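Abbfa_003403 (Acinetobacter baumannii, PDB 4ZXH) is a four-domain nonribosomal peptide synthetase whose condensation, adenylation, carrier and thioesterase domains probably extend a carrier-bound peptide and release the product. Local coordinates at residues 47-50 against 51-55; 331-335 against 336-340; 838-841 against 842-845; 1175-1178 against 1179-1183. All blocks are in the same frame, centred on the assembly; numbering follows the deposited sequence.

Contact 1. Residues 47-50 against 51-55; sequences VKVN and QSLGN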
loop_
_atom_site.group_PDB
_atom_site.type_symbol
_atom_site.label_atom_id
_atom_site.label_comp_id
_atom_site.label_asym_id
_atom_site.label_seq_id
_atom_site.Cartn_x
_atom_site.Cartn_y
_atom_site.Cartn_z
ATOM N N VAL A 47 42.003 -14.597 6.231
ATOM C CA VAL A 47 43.140 -15.120 5.475
ATOM C C VAL A 47 44.464 -14.780 6.142
ATOM O O VAL A 47 44.820 -13.614 6.236
ATOM C CB VAL A 47 43.174 -14.590 4.030
ATOM C CG1 VAL A 47 44.332 -15.238 3.268
ATOM C CG2 VAL A 47 41.867 -14.880 3.327
ATOM N N LYS A 48 45.180 -15.803 6.610
ATOM C CA LYS A 48 46.511 -15.620 7.190
ATOM C C LYS A 48 47.540 -16.142 6.199
ATOM O O LYS A 48 47.383 -17.242 5.665
ATOM C CB LYS A 48 46.635 -16.340 8.536
ATOM C CG LYS A 48 45.883 -15.681 9.670
ATOM C CD LYS A 48 45.983 -16.476 10.958
ATOM C CE LYS A 48 45.144 -15.873 12.084
ATOM N NZ LYS A 48 43.697 -15.726 11.721
ATOM N N VAL A 49 48.580 -15.357 5.937
ATOM C CA VAL A 49 49.507 -15.692 4.863
ATOM C C VAL A 49 50.924 -15.902 5.361
ATOM O O VAL A 49 51.277 -15.513 6.478
ATOM C CB VAL A 49 49.521 -14.603 3.749
ATOM C CG1 VAL A 49 48.119 -14.407 3.148
ATOM C CG2 VAL A 49 50.050 -13.288 4.272
ATOM N N ASN A 50 51.711 -16.569 4.523
ATOM C CA ASN A 50 53.155 -16.702 4.691
ATOM C C ASN A 50 53.830 -15.866 3.597
ATOM O O ASN A 50 53.175 -15.506 2.614
ATOM C CB ASN A 50 53.581 -18.171 4.604
ATOM C CG ASN A 50 53.075 -19.008 5.776
ATOM O OD1 ASN A 50 52.970 -18.518 6.901
ATOM N ND2 ASN A 50 52.797 -20.293 5.518
ATOM N N GLN A 51 55.117 -15.560 3.737
ATOM C CA GLN A 51 55.770 -14.689 2.757
ATOM C C GLN A 51 55.917 -15.333 1.372
ATOM O O GLN A 51 56.124 -14.627 0.375
ATOM C CB GLN A 51 57.145 -14.236 3.261
ATOM C CG GLN A 51 57.486 -12.774 2.893
ATOM C CD GLN A 51 56.502 -11.746 3.484
ATOM O OE1 GLN A 51 55.980 -10.876 2.776
ATOM N NE2 GLN A 51 56.265 -11.841 4.790
ATOM N N SER A 52 55.786 -16.660 1.303
ATOM C CA SER A 52 56.006 -17.380 0.049
ATOM C C SER A 52 54.839 -17.217 -0.940
ATOM O O SER A 52 54.913 -17.683 -2.085
ATOM C CB SER A 52 56.274 -18.872 0.321
ATOM O OG SER A 52 55.215 -19.519 1.020
ATOM N N LEU A 53 53.773 -16.549 -0.496
ATOM C CA LEU A 53 52.615 -16.257 -1.350
ATOM C C LEU A 53 53.028 -15.351 -2.505
ATOM O O LEU A 53 52.551 -15.503 -3.633
ATOM C CB LEU A 53 51.485 -15.606 -0.543
ATOM C CG LEU A 53 50.153 -15.338 -1.252
ATOM C CD1 LEU A 53 49.633 -16.596 -1.952
ATOM C CD2 LEU A 53 49.108 -14.807 -0.288
ATOM N N GLY A 54 53.927 -14.416 -2.214
ATOM C CA GLY A 54 54.469 -13.528 -3.226
ATOM C C GLY A 54 53.392 -12.753 -3.959
ATOM O O GLY A 54 52.525 -12.130 -3.337
ATOM N N ASN A 55 53.445 -12.827 -5.286
ATOM C CA ASN A 55 52.552 -12.088 -6.168
ATOM C C ASN A 55 51.404 -12.963 -6.689
ATOM O O ASN A 55 50.643 -12.550 -7.570
ATOM C CB ASN A 55 53.347 -11.520 -7.347
ATOM C CG ASN A 55 52.742 -10.252 -7.914
ATOM O OD1 ASN A 55 51.712 -9.770 -7.447
ATOM N ND2 ASN A 55 53.378 -9.713 -8.943
#
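Leu-53 turns its side chain back toward Val-49, across the bend where strand 40-49 gives way to a short 3-10 turn at 51-53. Its CB lies beside the carbonyl of Asn-50, 3.6 Å from that residue's O. From there CG swings anti to the backbone N (chi1 -175°), which carries the isopropyl fork toward the strand end, and the CD2 branch makes the touch: it sits 3.6 Å from CG1 of Val-49 and 4.1 Å from CB of the same residue. The two side chains cross at about a right angle, methyl against methyl. Valine suits the last strand residue because its branched CB favours extended backbone, while leucine has the length to bridge the turn from four residues on.

The backbone closes the same bend with a weak bond from Leu-53 N to Asn-50 O, 3.3 Å long though nearly straight at 166°. Asn-50 and Ser-52, polar types fitting an exposed bend, send their ends elsewhere: ND2 of Asn-50 donates to the O of Gln-385, and OG of Ser-52 pairs with Asp-386 OD1.

Leu-53 also comes within about 4 Å of a bound phosphocholine lipid. Strand 40-49 runs between antiparallel strands 138-146 and 387-391 of the condensation domain, with Val-49 touching Tyr-139 of the first and Leu-387 of the second; beyond the bend the chain enters helix 56-67.

Contact 2. Residues 331-335 against 336-340; sequences QKIAF and SRVVE. With PNS (4'-phosphopantetheine), chain B.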
loop_
_atom_site.group_PDB
_atom_site.type_symbol
_atom_site.label_atom_id
_atom_site.label_comp_id
_atom_site.label_asym_id
_atom_site.label_seq_id
_atom_site.Cartn_x
_atom_site.Cartn_y
_atom_site.Cartn_z
ATOM N N GLN A 331 9.167 -27.503 -13.446
ATOM C CA GLN A 331 10.064 -26.470 -12.944
ATOM C C GLN A 331 10.797 -25.759 -14.074
ATOM O O GLN A 331 11.486 -24.771 -13.835
ATOM C CB GLN A 331 11.079 -27.068 -11.984
ATOM C CG GLN A 331 12.246 -27.707 -12.689
ATOM C CD GLN A 331 13.133 -28.470 -11.748
ATOM O OE1 GLN A 331 12.686 -29.404 -11.078
ATOM N NE2 GLN A 331 14.399 -28.053 -11.659
ATOM N N LYS A 332 10.655 -26.261 -15.299
ATOM C CA LYS A 332 11.352 -25.658 -16.430
ATOM C C LYS A 332 10.850 -24.234 -16.715
ATOM O O LYS A 332 11.615 -23.384 -17.181
ATOM C CB LYS A 332 11.236 -26.546 -17.688
ATOM C CG LYS A 332 9.819 -26.938 -18.155
ATOM C CD LYS A 332 9.915 -28.104 -19.164
ATOM C CE LYS A 332 8.579 -28.504 -19.800
ATOM N NZ LYS A 332 8.063 -27.513 -20.785
ATOM N N ILE A 333 9.577 -23.976 -16.415
ATOM C CA ILE A 333 8.977 -22.660 -16.612
ATOM C C ILE A 333 9.554 -21.628 -15.647
ATOM O O ILE A 333 9.498 -21.811 -14.426
ATOM C CB ILE A 333 7.441 -22.704 -16.430
ATOM C CG1 ILE A 333 6.807 -23.656 -17.436
ATOM C CG2 ILE A 333 6.852 -21.336 -16.612
ATOM C CD1 ILE A 333 7.287 -23.427 -18.860
ATOM N N ALA A 334 10.095 -20.540 -16.197
ATOM C CA ALA A 334 10.725 -19.497 -15.381
ATOM C C ALA A 334 9.682 -18.737 -14.598
ATOM O O ALA A 334 8.558 -18.547 -15.077
ATOM C CB ALA A 334 11.517 -18.551 -16.240
ATOM N N PHE A 335 10.046 -18.318 -13.389
ATOM C CA PHE A 335 9.113 -17.615 -12.527
ATOM C C PHE A 335 8.536 -16.390 -13.228
ATOM O O PHE A 335 7.352 -16.102 -13.102
ATOM C CB PHE A 335 9.787 -17.203 -11.227
ATOM C CG PHE A 335 8.852 -16.588 -10.235
ATOM C CD1 PHE A 335 7.809 -17.323 -9.707
ATOM C CD2 PHE A 335 9.017 -15.276 -9.825
ATOM C CE1 PHE A 335 6.940 -16.772 -8.802
ATOM C CE2 PHE A 335 8.157 -14.715 -8.918
ATOM C CZ PHE A 335 7.115 -15.461 -8.405
ATOM N N SER A 336 9.370 -15.687 -13.985
ATOM C CA SER A 336 8.922 -14.482 -14.679
ATOM C C SER A 336 7.859 -14.829 -15.698
ATOM O O SER A 336 6.923 -14.076 -15.913
ATOM C CB SER A 336 10.097 -13.766 -15.359
ATOM O OG SER A 336 10.641 -14.548 -16.408
ATOM N N ARG A 337 7.998 -15.981 -16.330
ATOM C CA ARG A 337 6.997 -16.401 -17.292
ATOM C C ARG A 337 5.707 -16.795 -16.578
ATOM O O ARG A 337 4.623 -16.626 -17.127
ATOM C CB ARG A 337 7.519 -17.556 -18.152
ATOM C CG ARG A 337 6.561 -17.988 -19.258
ATOM C CD ARG A 337 6.354 -16.864 -20.253
ATOM N NE ARG A 337 5.552 -17.267 -21.406
ATOM C CZ ARG A 337 4.230 -17.138 -21.488
ATOM N NH1 ARG A 337 3.538 -16.613 -20.480
ATOM N NH2 ARG A 337 3.599 -17.532 -22.586
ATOM N N VAL A 338 5.812 -17.316 -15.357
ATOM C CA VAL A 338 4.609 -17.657 -14.596
ATOM C C VAL A 338 3.858 -16.390 -14.185
ATOM O O VAL A 338 2.625 -16.347 -14.250
ATOM C CB VAL A 338 4.926 -18.487 -13.337
ATOM C CG1 VAL A 338 3.667 -18.671 -12.488
ATOM C CG2 VAL A 338 5.493 -19.831 -13.725
ATOM N N VAL A 339 4.589 -15.355 -13.769
ATOM C CA VAL A 339 3.929 -14.129 -13.341
ATOM C C VAL A 339 3.252 -13.484 -14.536
ATOM O O VAL A 339 2.147 -12.961 -14.422
ATOM C CB VAL A 339 4.900 -13.154 -12.691
ATOM C CG1 VAL A 339 4.305 -11.757 -12.661
ATOM C CG2 VAL A 339 5.222 -13.615 -11.293
ATOM N N GLU A 340 3.901 -13.562 -15.691
ATOM C CA GLU A 340 3.312 -13.063 -16.932
ATOM C C GLU A 340 1.976 -13.756 -17.237
ATOM O O GLU A 340 1.024 -13.099 -17.643
ATOM C CB GLU A 340 4.299 -13.237 -18.093
ATOM C CG GLU A 340 3.740 -12.994 -19.496
ATOM C CD GLU A 340 4.809 -13.122 -20.605
ATOM O OE1 GLU A 340 6.016 -13.297 -20.297
ATOM O OE2 GLU A 340 4.433 -13.051 -21.794
HETATM O O23 PNS B . 6.186 -7.676 -12.527
HETATM P P24 PNS B . 6.912 -8.276 -13.702
HETATM O O25 PNS B . 6.099 -8.832 -14.839
HETATM O O27 PNS B . 7.787 -9.482 -13.083
HETATM C C28 PNS B . 8.693 -9.242 -12.011
HETATM C C29 PNS B . 9.418 -10.535 -11.683
HETATM C C30 PNS B . 10.103 -10.966 -12.982
HETATM C C31 PNS B . 8.402 -11.583 -11.229
HETATM C C32 PNS B . 10.415 -10.286 -10.542
HETATM O O33 PNS B . 9.732 -9.519 -9.537
HETATM C C34 PNS B . 10.948 -11.597 -9.994
HETATM O O35 PNS B . 11.591 -12.384 -10.688
HETATM N N36 PNS B . 10.717 -11.886 -8.721
HETATM C C37 PNS B . 11.184 -13.117 -8.105
HETATM C C38 PNS B . 12.106 -12.734 -6.948
HETATM C C39 PNS B . 13.174 -13.772 -6.792
HETATM O O40 PNS B . 13.668 -14.314 -7.771
HETATM N N41 PNS B . 13.503 -14.021 -5.533
HETATM C C42 PNS B . 14.490 -14.951 -5.038
HETATM C C43 PNS B . 14.143 -15.009 -3.564
HETATM S S44 PNS B . 13.121 -16.466 -3.306
#
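Ala-334 stands at the N-cap position of helix 335-342, and its carbonyl O starts the helical bonding by accepting the N-H of Val-338 at 3.0 Å in the carbonyl plane and, more weakly, that of Arg-337, while Val-339 N bonds to Phe-335 O at 2.9 Å one residue further on. Before the helix, Ile-333 reaches over the first turn with CG2, which meets CG2 of Val-338 at 3.5 Å and brushes CB of Arg-337; branched apolar residues suit this buried corner.

Phe-335 has its ring anti to the backbone N (chi1 -175°), beside the helix. CG2 of Val-339 lies over one face, 4.2 Å from the ring centroid and 23° off the normal, a CH-pi contact. The pantetheine O35 lies at the ring edge, in plane, and C37 approaches CD2 obliquely at 3.5 Å. Small Ser-336 and Val-339 present CB and CG2 to the gem-dimethyl carbons C30 and C31 of the cofactor. Arg-337 turns outward to a salt bridge with Asp-194, and the side-chain amide of Asn-299 hydrogen-bonds to both Ile-333 O and Phe-335 N, holding the chain at the helix start.

Phe-335, Ser-336 and Val-339 thus line one wall of the phosphopantetheine pocket, consistent with the tunnel by which condensation domains admit a carrier arm.

Contact 3. Residues 838-841 against 842-845; sequences PSLP and NAGR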
loop_
_atom_site.group_PDB
_atom_site.type_symbol
_atom_site.label_atom_id
_atom_site.label_comp_id
_atom_site.label_asym_id
_atom_site.label_seq_id
_atom_site.Cartn_x
_atom_site.Cartn_y
_atom_site.Cartn_z
ATOM N N PRO A 838 -12.706 -23.827 30.883
ATOM C CA PRO A 838 -11.915 -25.002 31.286
ATOM C C PRO A 838 -10.431 -24.804 31.025
ATOM O O PRO A 838 -9.596 -25.302 31.770
ATOM C CB PRO A 838 -12.476 -26.124 30.412
ATOM C CG PRO A 838 -13.869 -25.678 30.095
ATOM C CD PRO A 838 -13.770 -24.184 29.932
ATOM N N SER A 839 -10.122 -24.053 29.978
ATOM C CA SER A 839 -8.745 -23.785 29.587
ATOM C C SER A 839 -8.085 -22.715 30.458
ATOM O O SER A 839 -6.914 -22.383 30.266
ATOM C CB SER A 839 -8.715 -23.361 28.124
ATOM O OG SER A 839 -9.872 -22.584 27.840
ATOM N N LEU A 840 -8.850 -22.163 31.397
ATOM C CA LEU A 840 -8.341 -21.185 32.361
ATOM C C LEU A 840 -8.977 -21.426 33.730
ATOM O O LEU A 840 -9.639 -20.546 34.285
ATOM C CB LEU A 840 -8.619 -19.748 31.890
ATOM C CG LEU A 840 -7.718 -19.142 30.813
ATOM C CD1 LEU A 840 -8.165 -17.723 30.473
ATOM C CD2 LEU A 840 -6.258 -19.151 31.246
ATOM N N PRO A 841 -8.756 -22.616 34.295
ATOM C CA PRO A 841 -9.568 -23.074 35.430
ATOM C C PRO A 841 -9.348 -22.249 36.696
ATOM O O PRO A 841 -10.111 -22.394 37.645
ATOM C CB PRO A 841 -9.099 -24.515 35.629
ATOM C CG PRO A 841 -7.671 -24.485 35.204
ATOM C CD PRO A 841 -7.588 -23.481 34.066
ATOM N N ASN A 842 -8.329 -21.393 36.700
ATOM C CA ASN A 842 -7.997 -20.598 37.878
ATOM C C ASN A 842 -8.284 -19.117 37.697
ATOM O O ASN A 842 -7.999 -18.313 38.584
ATOM C CB ASN A 842 -6.525 -20.790 38.248
ATOM C CG ASN A 842 -6.265 -22.129 38.912
ATOM O OD1 ASN A 842 -7.161 -22.714 39.529
ATOM N ND2 ASN A 842 -5.040 -22.622 38.790
ATOM N N ALA A 843 -8.863 -18.767 36.551
ATOM C CA ALA A 843 -9.038 -17.372 36.164
ATOM C C ALA A 843 -10.407 -16.809 36.552
ATOM O O ALA A 843 -10.697 -15.635 36.302
ATOM C CB ALA A 843 -8.821 -17.226 34.673
ATOM N N GLY A 844 -11.239 -17.652 37.158
ATOM C CA GLY A 844 -12.567 -17.259 37.577
ATOM C C GLY A 844 -13.485 -16.888 36.431
ATOM O O GLY A 844 -13.257 -17.255 35.275
ATOM N N ARG A 845 -14.539 -16.158 36.771
ATOM C CA ARG A 845 -15.507 -15.686 35.803
ATOM C C ARG A 845 -14.856 -14.681 34.845
ATOM O O ARG A 845 -14.075 -13.822 35.271
ATOM C CB ARG A 845 -16.695 -15.067 36.540
ATOM C CG ARG A 845 -17.948 -14.846 35.713
ATOM C CD ARG A 845 -19.105 -14.583 36.649
ATOM N NE ARG A 845 -20.362 -14.269 35.981
ATOM C CZ ARG A 845 -20.907 -13.056 35.961
ATOM N NH1 ARG A 845 -20.304 -12.038 36.575
ATOM N NH2 ARG A 845 -22.065 -12.864 35.341
#
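Leu-840 and Ala-843, the two ends of a type I beta turn, bring their CB atoms side by side at 3.8 Å. Ala-843 points toward the preceding residues, and its methyl also lies near the carbonyl O of Leu-840. With CG held beside its own backbone N (chi1 -78°), the leucine leads its branched end away from the alanine, so the closest approach is at the two CB atoms. Small, unbranched alanine lets them come together.

The turn is closed by Ala-843 N, which donates to Leu-840 O at 3.0 Å with an N-H...O angle of 163°; the donor stands above the carbonyl plane, 49° out of it, and not on a lone pair. At the two corners the side chains are set quite differently. The ring of Pro-841 restricts its phi to a value that fits the first corner of a type I turn. Asn-842 folds its amide back along the peptide that joins it to Pro-841, OD1 coming 3.6 Å from Pro-841 C. Gly-844, with positive phi, redirects the chain after the turn.

Leu-840 and Ala-843 both rest on Tyr-795 of strand 792-797, and Leu-840 also on Leu-803. The turn lies in the loop that joins strand 834-835 to strand 846-855, its antiparallel partner, in a curled sheet resembling the beta-barrel subdomain of adenylating enzymes; at the end of the loop Arg-845 NH1 bonds to Ala-820 O.

Contact 4. Residues 1175-1178 against 1179-1183; sequences EDAD and DAMLL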
loop_
_atom_site.group_PDB
_atom_site.type_symbol
_atom_site.label_atom_id
_atom_site.label_comp_id
_atom_site.label_asym_id
_atom_site.label_seq_id
_atom_site.Cartn_x
_atom_site.Cartn_y
_atom_site.Cartn_z
ATOM N N GLU A 1175 -13.668 33.287 -44.569
ATOM C CA GLU A 1175 -13.977 34.687 -44.283
ATOM C C GLU A 1175 -12.961 35.360 -43.367
ATOM O O GLU A 1175 -12.246 34.701 -42.600
ATOM C CB GLU A 1175 -15.341 34.801 -43.617
ATOM C CG GLU A 1175 -16.540 34.778 -44.538
ATOM C CD GLU A 1175 -17.795 34.328 -43.796
ATOM O OE1 GLU A 1175 -17.756 34.271 -42.540
ATOM O OE2 GLU A 1175 -18.814 34.034 -44.465
ATOM N N ASP A 1176 -12.921 36.684 -43.426
ATOM C CA ASP A 1176 -12.067 37.449 -42.529
ATOM C C ASP A 1176 -12.610 37.347 -41.115
ATOM O O ASP A 1176 -13.824 37.349 -40.905
ATOM C CB ASP A 1176 -11.961 38.911 -42.972
ATOM C CG ASP A 1176 -10.935 39.109 -44.069
ATOM O OD1 ASP A 1176 -10.009 38.269 -44.182
ATOM O OD2 ASP A 1176 -11.061 40.097 -44.826
ATOM N N ALA A 1177 -11.697 37.235 -40.155
ATOM C CA ALA A 1177 -12.076 37.074 -38.766
ATOM C C ALA A 1177 -11.304 38.026 -37.877
ATOM O O ALA A 1177 -10.087 38.181 -38.024
ATOM C CB ALA A 1177 -11.851 35.625 -38.319
ATOM N N ASP A 1178 -12.017 38.670 -36.959
ATOM C CA ASP A 1178 -11.375 39.391 -35.872
ATOM C C ASP A 1178 -10.892 38.362 -34.833
ATOM O O ASP A 1178 -11.164 37.168 -34.952
ATOM C CB ASP A 1178 -12.330 40.426 -35.256
ATOM C CG ASP A 1178 -13.499 39.796 -34.484
ATOM O OD1 ASP A 1178 -13.789 38.599 -34.682
ATOM O OD2 ASP A 1178 -14.145 40.518 -33.682
ATOM N N ASP A 1179 -10.179 38.823 -33.818
ATOM C CA ASP A 1179 -9.485 37.918 -32.916
ATOM C C ASP A 1179 -10.457 37.068 -32.111
ATOM O O ASP A 1179 -10.201 35.896 -31.886
ATOM C CB ASP A 1179 -8.554 38.706 -31.994
ATOM C CG ASP A 1179 -7.489 39.484 -32.765
ATOM O OD1 ASP A 1179 -7.167 39.100 -33.921
ATOM O OD2 ASP A 1179 -6.972 40.482 -32.212
ATOM N N ALA A 1180 -11.585 37.644 -31.709
ATOM C CA ALA A 1180 -12.608 36.877 -30.999
ATOM C C ALA A 1180 -13.143 35.740 -31.854
ATOM O O ALA A 1180 -13.241 34.599 -31.393
ATOM C CB ALA A 1180 -13.744 37.777 -30.564
ATOM N N MET A 1181 -13.495 36.041 -33.098
ATOM C CA MET A 1181 -13.965 34.997 -34.004
ATOM C C MET A 1181 -12.914 33.894 -34.176
ATOM O O MET A 1181 -13.264 32.724 -34.315
ATOM C CB MET A 1181 -14.337 35.580 -35.370
ATOM C CG MET A 1181 -15.109 34.615 -36.269
ATOM S SD MET A 1181 -16.557 33.809 -35.504
ATOM C CE MET A 1181 -17.789 35.079 -35.852
ATOM N N LEU A 1182 -11.632 34.260 -34.158
ATOM C CA LEU A 1182 -10.589 33.273 -34.408
ATOM C C LEU A 1182 -10.548 32.313 -33.227
ATOM O O LEU A 1182 -10.440 31.098 -33.405
ATOM C CB LEU A 1182 -9.234 33.945 -34.649
ATOM C CG LEU A 1182 -9.077 34.551 -36.060
ATOM C CD1 LEU A 1182 -7.749 35.283 -36.274
ATOM C CD2 LEU A 1182 -9.246 33.453 -37.099
ATOM N N LEU A 1183 -10.685 32.863 -32.023
ATOM C CA LEU A 1183 -10.801 32.053 -30.817
ATOM C C LEU A 1183 -12.046 31.192 -30.840
ATOM O O LEU A 1183 -12.011 30.026 -30.440
ATOM C CB LEU A 1183 -10.826 32.925 -29.571
ATOM C CG LEU A 1183 -9.517 33.023 -28.807
ATOM C CD1 LEU A 1183 -9.803 33.740 -27.507
ATOM C CD2 LEU A 1183 -8.962 31.620 -28.565
#
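Asp-1178 OD1 accepts the N-H of Met-1181 at 3.0 Å, with an angle of 156° at the hydrogen. The donor meets this oxygen from above the carboxylate plane, 43° out of it. CG sits between the backbone N and the carbonyl carbon (chi1 69°), which folds the short acid over the opening turn of helix 1179-1191; the short aspartate chain sets its carboxylate within reach of a backbone N-H three residues on. OD2, the other oxygen, forms a salt bridge with Arg-1206 NE. The arginine and the positive end of the helix dipole would both favour the charged form of the acid.

Asp-1178 is therefore a true N-cap, and its carbonyl O begins the regular pattern by receiving Leu-1182 N at 3.1 Å in the carbonyl plane. Just before the cap, Ala-1177 meets Leu-1182 across the first turn, CB to CD2 at 3.6 Å: the apolar pair known as a hydrophobic staple, between the residue preceding the N-cap and the fourth of the helix. Leu-1182 has CG beside its own backbone N, which brings the fork back toward the loop. The compact alanine methyl also packs against CB of Met-1181 at 3.9 Å.

In the thioesterase domain this helix follows strand 1157-1163 and belongs to the helices inserted before strand 1262-1267, the probable lid of an alpha/beta-hydrolase fold. Ala-1180 touches Leu-1205 and Met-1213, and Leu-1182 packs on Leu-1244 of helix 1233-1251.

The four contacts are local turns and helix starts in series along one chain, and none touches another. Contacts 1 and 2 share the condensation domain, yet their nearest atoms are about 34 Å apart and they face different ligands: contact 1 the phosphocholine lipid, contact 2 the phosphopantetheine arm, which is also hydrogen-bonded to Ser-1008 N of the carrier domain. Contact 3 lies about 53 Å, centre to centre, from contact 2, and contact 4, in the thioesterase domain, about 62 Å from it. Contacts 3 and 4, about 90 Å apart between centres, fall on opposite sides of the molecule's centre. Contact 2 is the one of the four whose residues line the phosphopantetheine pocket.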